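Local coordinates for outer membrane porin protein 32 (Delftia acidovorans, PDB 2FGQ) that forms trimeric, anion-selective channels across the bacterial outer membrane and binds malate, at residues T12-V17 with Y27-S32; S32-S37 with A287-L292. One frame throughout, in Å; residues are numbered along the deposited sequence.

Interaction 1: residues T12-V17 with Y27-S32. With CA (calcium ion), chain C.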
loop_
_atom_site.group_PDB
_atom_site.type_symbol
_atom_site.label_atom_id
_atom_site.label_comp_id
_atom_site.label_asym_id
_atom_site.label_seq_id
_atom_site.Cartn_x
_atom_site.Cartn_y
_atom_site.Cartn_z
ATOM N N THR A 12 14.636 -6.419 -11.856
ATOM C CA THR A 12 14.534 -5.211 -12.666
ATOM C C THR A 12 15.453 -5.356 -13.860
ATOM O O THR A 12 16.535 -5.939 -13.759
ATOM C CB THR A 12 14.849 -3.983 -11.796
ATOM O OG1 THR A 12 13.891 -3.927 -10.747
ATOM C CG2 THR A 12 14.673 -2.672 -12.527
ATOM N N ASN A 13 14.994 -4.823 -14.986
ATOM C CA ASN A 13 15.673 -5.054 -16.261
ATOM C C ASN A 13 15.668 -3.806 -17.140
ATOM O O ASN A 13 14.953 -2.848 -16.910
ATOM C CB ASN A 13 15.065 -6.264 -17.039
ATOM C CG ASN A 13 13.545 -6.141 -17.225
ATOM O OD1 ASN A 13 13.059 -5.151 -17.809
ATOM N ND2 ASN A 13 12.784 -7.146 -16.754
ATOM N N VAL A 14 16.485 -3.858 -18.178
ATOM C CA VAL A 14 16.288 -3.039 -19.354
ATOM C C VAL A 14 15.612 -3.925 -20.406
ATOM O O VAL A 14 15.914 -5.102 -20.528
ATOM C CB VAL A 14 17.615 -2.427 -19.860
ATOM C CG1 VAL A 14 17.420 -1.733 -21.156
ATOM C CG2 VAL A 14 18.168 -1.454 -18.829
ATOM N N ALA A 15 14.698 -3.329 -21.142
ATOM C CA ALA A 15 13.974 -4.051 -22.154
ATOM C C ALA A 15 13.717 -3.218 -23.396
ATOM O O ALA A 15 13.712 -2.005 -23.356
ATOM C CB ALA A 15 12.660 -4.656 -21.607
ATOM N N TYR A 16 13.504 -3.929 -24.495
ATOM C CA TYR A 16 13.277 -3.358 -25.797
ATOM C C TYR A 16 12.303 -4.236 -26.565
ATOM O O TYR A 16 12.407 -5.464 -26.546
ATOM C CB TYR A 16 14.605 -3.318 -26.537
ATOM C CG TYR A 16 14.532 -3.080 -28.024
ATOM C CD1 TYR A 16 14.397 -4.137 -28.908
ATOM C CD2 TYR A 16 14.596 -1.802 -28.536
ATOM C CE1 TYR A 16 14.345 -3.922 -30.286
ATOM C CE2 TYR A 16 14.557 -1.570 -29.916
ATOM C CZ TYR A 16 14.417 -2.636 -30.767
ATOM O OH TYR A 16 14.343 -2.430 -32.116
ATOM N N VAL A 17 11.390 -3.594 -27.270
ATOM C CA VAL A 17 10.627 -4.246 -28.338
ATOM C C VAL A 17 10.746 -3.387 -29.603
ATOM O O VAL A 17 10.844 -2.167 -29.555
ATOM C CB VAL A 17 9.149 -4.475 -28.011
ATOM C CG1 VAL A 17 8.971 -5.523 -26.894
ATOM C CG2 VAL A 17 8.455 -3.158 -27.686
ATOM N N TYR A 27 11.793 1.205 -25.607
ATOM C CA TYR A 27 12.747 0.628 -24.699
ATOM C C TYR A 27 12.705 1.351 -23.380
ATOM O O TYR A 27 12.188 2.463 -23.272
ATOM C CB TYR A 27 14.110 0.619 -25.326
ATOM C CG TYR A 27 14.589 1.995 -25.628
ATOM C CD1 TYR A 27 15.315 2.684 -24.706
ATOM C CD2 TYR A 27 14.280 2.612 -26.840
ATOM C CE1 TYR A 27 15.762 3.971 -24.957
ATOM C CE2 TYR A 27 14.697 3.948 -27.086
ATOM C CZ TYR A 27 15.440 4.603 -26.133
ATOM O OH TYR A 27 15.908 5.901 -26.331
ATOM N N GLY A 28 13.214 0.700 -22.359
ATOM C CA GLY A 28 12.995 1.241 -21.031
ATOM C C GLY A 28 13.525 0.395 -19.920
ATOM O O GLY A 28 14.231 -0.591 -20.146
ATOM N N LEU A 29 13.148 0.786 -18.699
ATOM C CA LEU A 29 13.479 0.037 -17.498
ATOM C C LEU A 29 12.191 -0.696 -17.129
ATOM O O LEU A 29 11.184 -0.053 -16.897
ATOM C CB LEU A 29 13.948 0.951 -16.361
ATOM C CG LEU A 29 14.641 0.177 -15.223
ATOM C CD1 LEU A 29 16.070 -0.154 -15.639
ATOM C CD2 LEU A 29 14.585 0.925 -13.930
ATOM N N GLY A 30 12.226 -1.999 -17.083
ATOM C CA GLY A 30 11.092 -2.809 -16.717
ATOM C C GLY A 30 11.402 -3.734 -15.562
ATOM O O GLY A 30 12.388 -3.598 -14.858
ATOM N N THR A 31 10.492 -4.675 -15.323
ATOM C CA THR A 31 10.589 -5.554 -14.170
ATOM C C THR A 31 10.259 -6.982 -14.485
ATOM O O THR A 31 9.609 -7.290 -15.506
ATOM C CB THR A 31 9.660 -5.060 -13.022
ATOM O OG1 THR A 31 8.271 -5.121 -13.435
ATOM C CG2 THR A 31 9.992 -3.626 -12.596
ATOM N N SER A 32 10.696 -7.869 -13.586
ATOM C CA SER A 32 10.115 -9.190 -13.488
ATOM C C SER A 32 10.321 -10.017 -14.762
ATOM O O SER A 32 9.406 -10.685 -15.258
ATOM C CB SER A 32 8.651 -9.047 -13.074
ATOM O OG SER A 32 8.553 -8.496 -11.776
HETATM CA CA CA C . 9.303 1.410 -16.894
HETATM O O HOH W 1 7.143 2.364 -16.192
#
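Asn13 and Gly30 grip each other with two backbone hydrogen bonds, N of Asn13 to O of Gly30 and N of Gly30 to O of Asn13, each 2.9 Å. Ala15 and Gly28 repeat the pairing two residues on, and in both pairs the partner in 27-32 is a glycine. The carbonyl of Leu29, between these pairs, points away from 12-17 and binds a calcium ion at 2.4 Å from its O. Asp64 and Gly309 of the same chain, a water, and Asn136 and Glu158 of a neighbouring subunit also bind this ion. The Asn13 side chain leans across Gly30: CG sits between its own backbone N and carbonyl carbon (chi1 53°), and OD1 comes 3.2 Å from Gly30 CA, where a side chain would clash. ND2 is hydrogen-bonded to OH of Tyr289, so an alanine here would probably leave that hydroxyl without one partner and Gly30 without the amide packed against it. On the other face Leu29 lies between Val14 and Thr12, its CD1 4.0 Å from Val14 CG2 and its CD2 3.9 Å from Thr12 CG2. Tyr27 CB meets the edge of the Tyr16 ring at CD2. This is the first antiparallel hairpin of the porin barrel; strand 320-331 bonds the other edge of 12-17 and closes the barrel, while Val79 and Ile138 of the neighbouring subunit pack on Thr12 and Val14.

Interaction 2: residues S32-S37 with A287-L292; sequences SGASTS and ALYGNL
Tyr289 reaches from its strand into the turn at Gly33 and Ala34, and its ring carries most of the contact. Ala34 CB sits over one face, 3.7 Å from the ring centroid and 18° off the normal, a CH-pi contact. The methyl is offset toward the rim, nearest CD1 at 3.5 Å. Tyr289 CG lies between its own backbone N and carbonyl carbon (chi1 67°), and the ring stands nearly perpendicular to the CA-CB-CG plane, the turn that offers a flat face to the methyl.

Farther along the ring, CE2 and CZ each come within 3.7 Å of Gly33 CA. The hydroxyl ends close to the backbone, OH lying 3.2 Å from Gly33 CA. A side chain on Gly33 would point at that hydroxyl and collide with it, so a fit this close probably requires glycine. OH is hydrogen-bonded to Asp11, whose carboxylate also accepts the N-H groups of Gly33, Ala34 and Ser35; one acid thus ties the tyrosine and the turn together. Several donors converging on this carboxylate would probably favour its charged form.

Within 32-37, Ser32 OG receives the N-H of Ser37 at 2.8 Å and 176°, an almost straight bond that draws the two ends of the loop together. Ser32 adopts a left-handed backbone conformation, which turns the chain out of the preceding extended run. Asn291 reaches toward the carbonyl of Gly33 from the same side of strand 286-297 as Tyr289.

The loop interrupts strand 26-48 and bulges into the barrel, where Thr36 hydrogen-bonds the bound malate; strand 320-331 packs against Ala34 through Arg329 and pairs with strand 286-297, which has strand 269-281 on its other side.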
loop_
_atom_site.group_PDB
_atom_site.type_symbol
_atom_site.label_atom_id
_atom_site.label_comp_id
_atom_site.label_asym_id
_atom_site.label_seq_id
_atom_site.Cartn_x
_atom_site.Cartn_y
_atom_site.Cartn_z
ATOM N N SER A 32 10.696 -7.869 -13.586
ATOM C CA SER A 32 10.115 -9.190 -13.488
ATOM C C SER A 32 10.321 -10.017 -14.762
ATOM O O SER A 32 9.406 -10.685 -15.258
ATOM C CB SER A 32 8.651 -9.047 -13.074
ATOM O OG SER A 32 8.553 -8.496 -11.776
ATOM N N GLY A 33 11.560 -10.027 -15.254
ATOM C CA GLY A 33 11.903 -10.775 -16.454
ATOM C C GLY A 33 12.210 -12.234 -16.220
ATOM O O GLY A 33 11.991 -13.041 -17.118
ATOM N N ALA A 34 12.762 -12.567 -15.055
ATOM C CA ALA A 34 13.141 -13.944 -14.686
ATOM C C ALA A 34 12.207 -14.514 -13.596
ATOM O O ALA A 34 11.796 -15.659 -13.661
ATOM C CB ALA A 34 14.588 -14.007 -14.245
ATOM N N SER A 35 11.861 -13.715 -12.596
ATOM C CA SER A 35 10.835 -14.066 -11.597
ATOM C C SER A 35 10.031 -12.836 -11.301
ATOM O O SER A 35 10.561 -11.727 -11.337
ATOM C CB SER A 35 11.471 -14.545 -10.303
ATOM O OG SER A 35 12.246 -15.715 -10.475
ATOM N N THR A 36 8.771 -13.007 -10.961
ATOM C CA THR A 36 7.989 -11.848 -10.572
ATOM C C THR A 36 8.502 -11.236 -9.279
ATOM O O THR A 36 8.668 -11.910 -8.277
ATOM C CB THR A 36 6.507 -12.194 -10.472
ATOM O OG1 THR A 36 6.061 -12.778 -11.714
ATOM C CG2 THR A 36 5.666 -10.944 -10.204
ATOM N N SER A 37 8.762 -9.941 -9.337
ATOM C CA SER A 37 9.190 -9.195 -8.160
ATOM C C SER A 37 8.085 -9.181 -7.135
ATOM O O SER A 37 6.922 -9.058 -7.483
ATOM C CB SER A 37 9.540 -7.747 -8.495
ATOM O OG SER A 37 10.506 -7.623 -9.485
ATOM N N ALA A 287 20.975 -13.428 -9.561
ATOM C CA ALA A 287 21.278 -13.860 -10.928
ATOM C C ALA A 287 21.173 -12.707 -11.890
ATOM O O ALA A 287 20.390 -11.782 -11.699
ATOM C CB ALA A 287 20.301 -14.947 -11.357
ATOM N N LEU A 288 22.001 -12.759 -12.926
ATOM C CA LEU A 288 21.835 -11.940 -14.114
ATOM C C LEU A 288 21.118 -12.787 -15.160
ATOM O O LEU A 288 21.289 -14.003 -15.214
ATOM C CB LEU A 288 23.207 -11.497 -14.610
ATOM C CG LEU A 288 23.911 -10.252 -14.115
ATOM C CD1 LEU A 288 23.364 -9.552 -12.945
ATOM C CD2 LEU A 288 25.491 -10.337 -14.251
ATOM N N TYR A 289 20.345 -12.157 -16.021
ATOM C CA TYR A 289 19.623 -12.913 -17.023
ATOM C C TYR A 289 19.388 -12.130 -18.277
ATOM O O TYR A 289 19.455 -10.911 -18.300
ATOM C CB TYR A 289 18.272 -13.414 -16.468
ATOM C CG TYR A 289 17.282 -12.292 -16.189
ATOM C CD1 TYR A 289 17.181 -11.706 -14.940
ATOM C CD2 TYR A 289 16.466 -11.808 -17.190
ATOM C CE1 TYR A 289 16.295 -10.653 -14.701
ATOM C CE2 TYR A 289 15.589 -10.751 -16.968
ATOM C CZ TYR A 289 15.463 -10.205 -15.709
ATOM O OH TYR A 289 14.551 -9.199 -15.502
ATOM N N GLY A 290 19.127 -12.867 -19.352
ATOM C CA GLY A 290 18.705 -12.302 -20.613
ATOM C C GLY A 290 17.673 -13.161 -21.290
ATOM O O GLY A 290 17.771 -14.389 -21.246
ATOM N N ASN A 291 16.681 -12.505 -21.871
ATOM C CA ASN A 291 15.634 -13.135 -22.655
ATOM C C ASN A 291 15.592 -12.488 -24.031
ATOM O O ASN A 291 15.691 -11.257 -24.131
ATOM C CB ASN A 291 14.273 -12.892 -22.004
ATOM C CG ASN A 291 14.150 -13.467 -20.637
ATOM O OD1 ASN A 291 13.476 -12.857 -19.763
ATOM N ND2 ASN A 291 14.666 -14.642 -20.442
ATOM N N LEU A 292 15.479 -13.318 -25.072
ATOM C CA LEU A 292 15.328 -12.869 -26.447
ATOM C C LEU A 292 14.123 -13.578 -27.008
ATOM O O LEU A 292 14.096 -14.808 -27.015
ATOM C CB LEU A 292 16.575 -13.266 -27.271
ATOM C CG LEU A 292 16.562 -13.010 -28.771
ATOM C CD1 LEU A 292 16.380 -11.547 -29.115
ATOM C CD2 LEU A 292 17.852 -13.559 -29.397
#

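Overall arrangement
From the N terminus, strand 4-17 runs out and strand 26-48 comes back, and interaction 1 closes the short loop between them. Ser32 is the last residue of interaction 1 and the first of interaction 2, so the two contacts follow in series without nesting or crossing. Interaction 2 then closes a very long loop of some 250 residues, taking in most of the barrel, and joins the break in strand 26-48 to strand 286-297, the last but one of sixteen. The two meet where Asn13 ND2 and Tyr289 OH approach to 3.0 Å. Together they tie the first two strands to the closing end of the barrel, between the calcium site shared with a neighbouring subunit and the malate pocket.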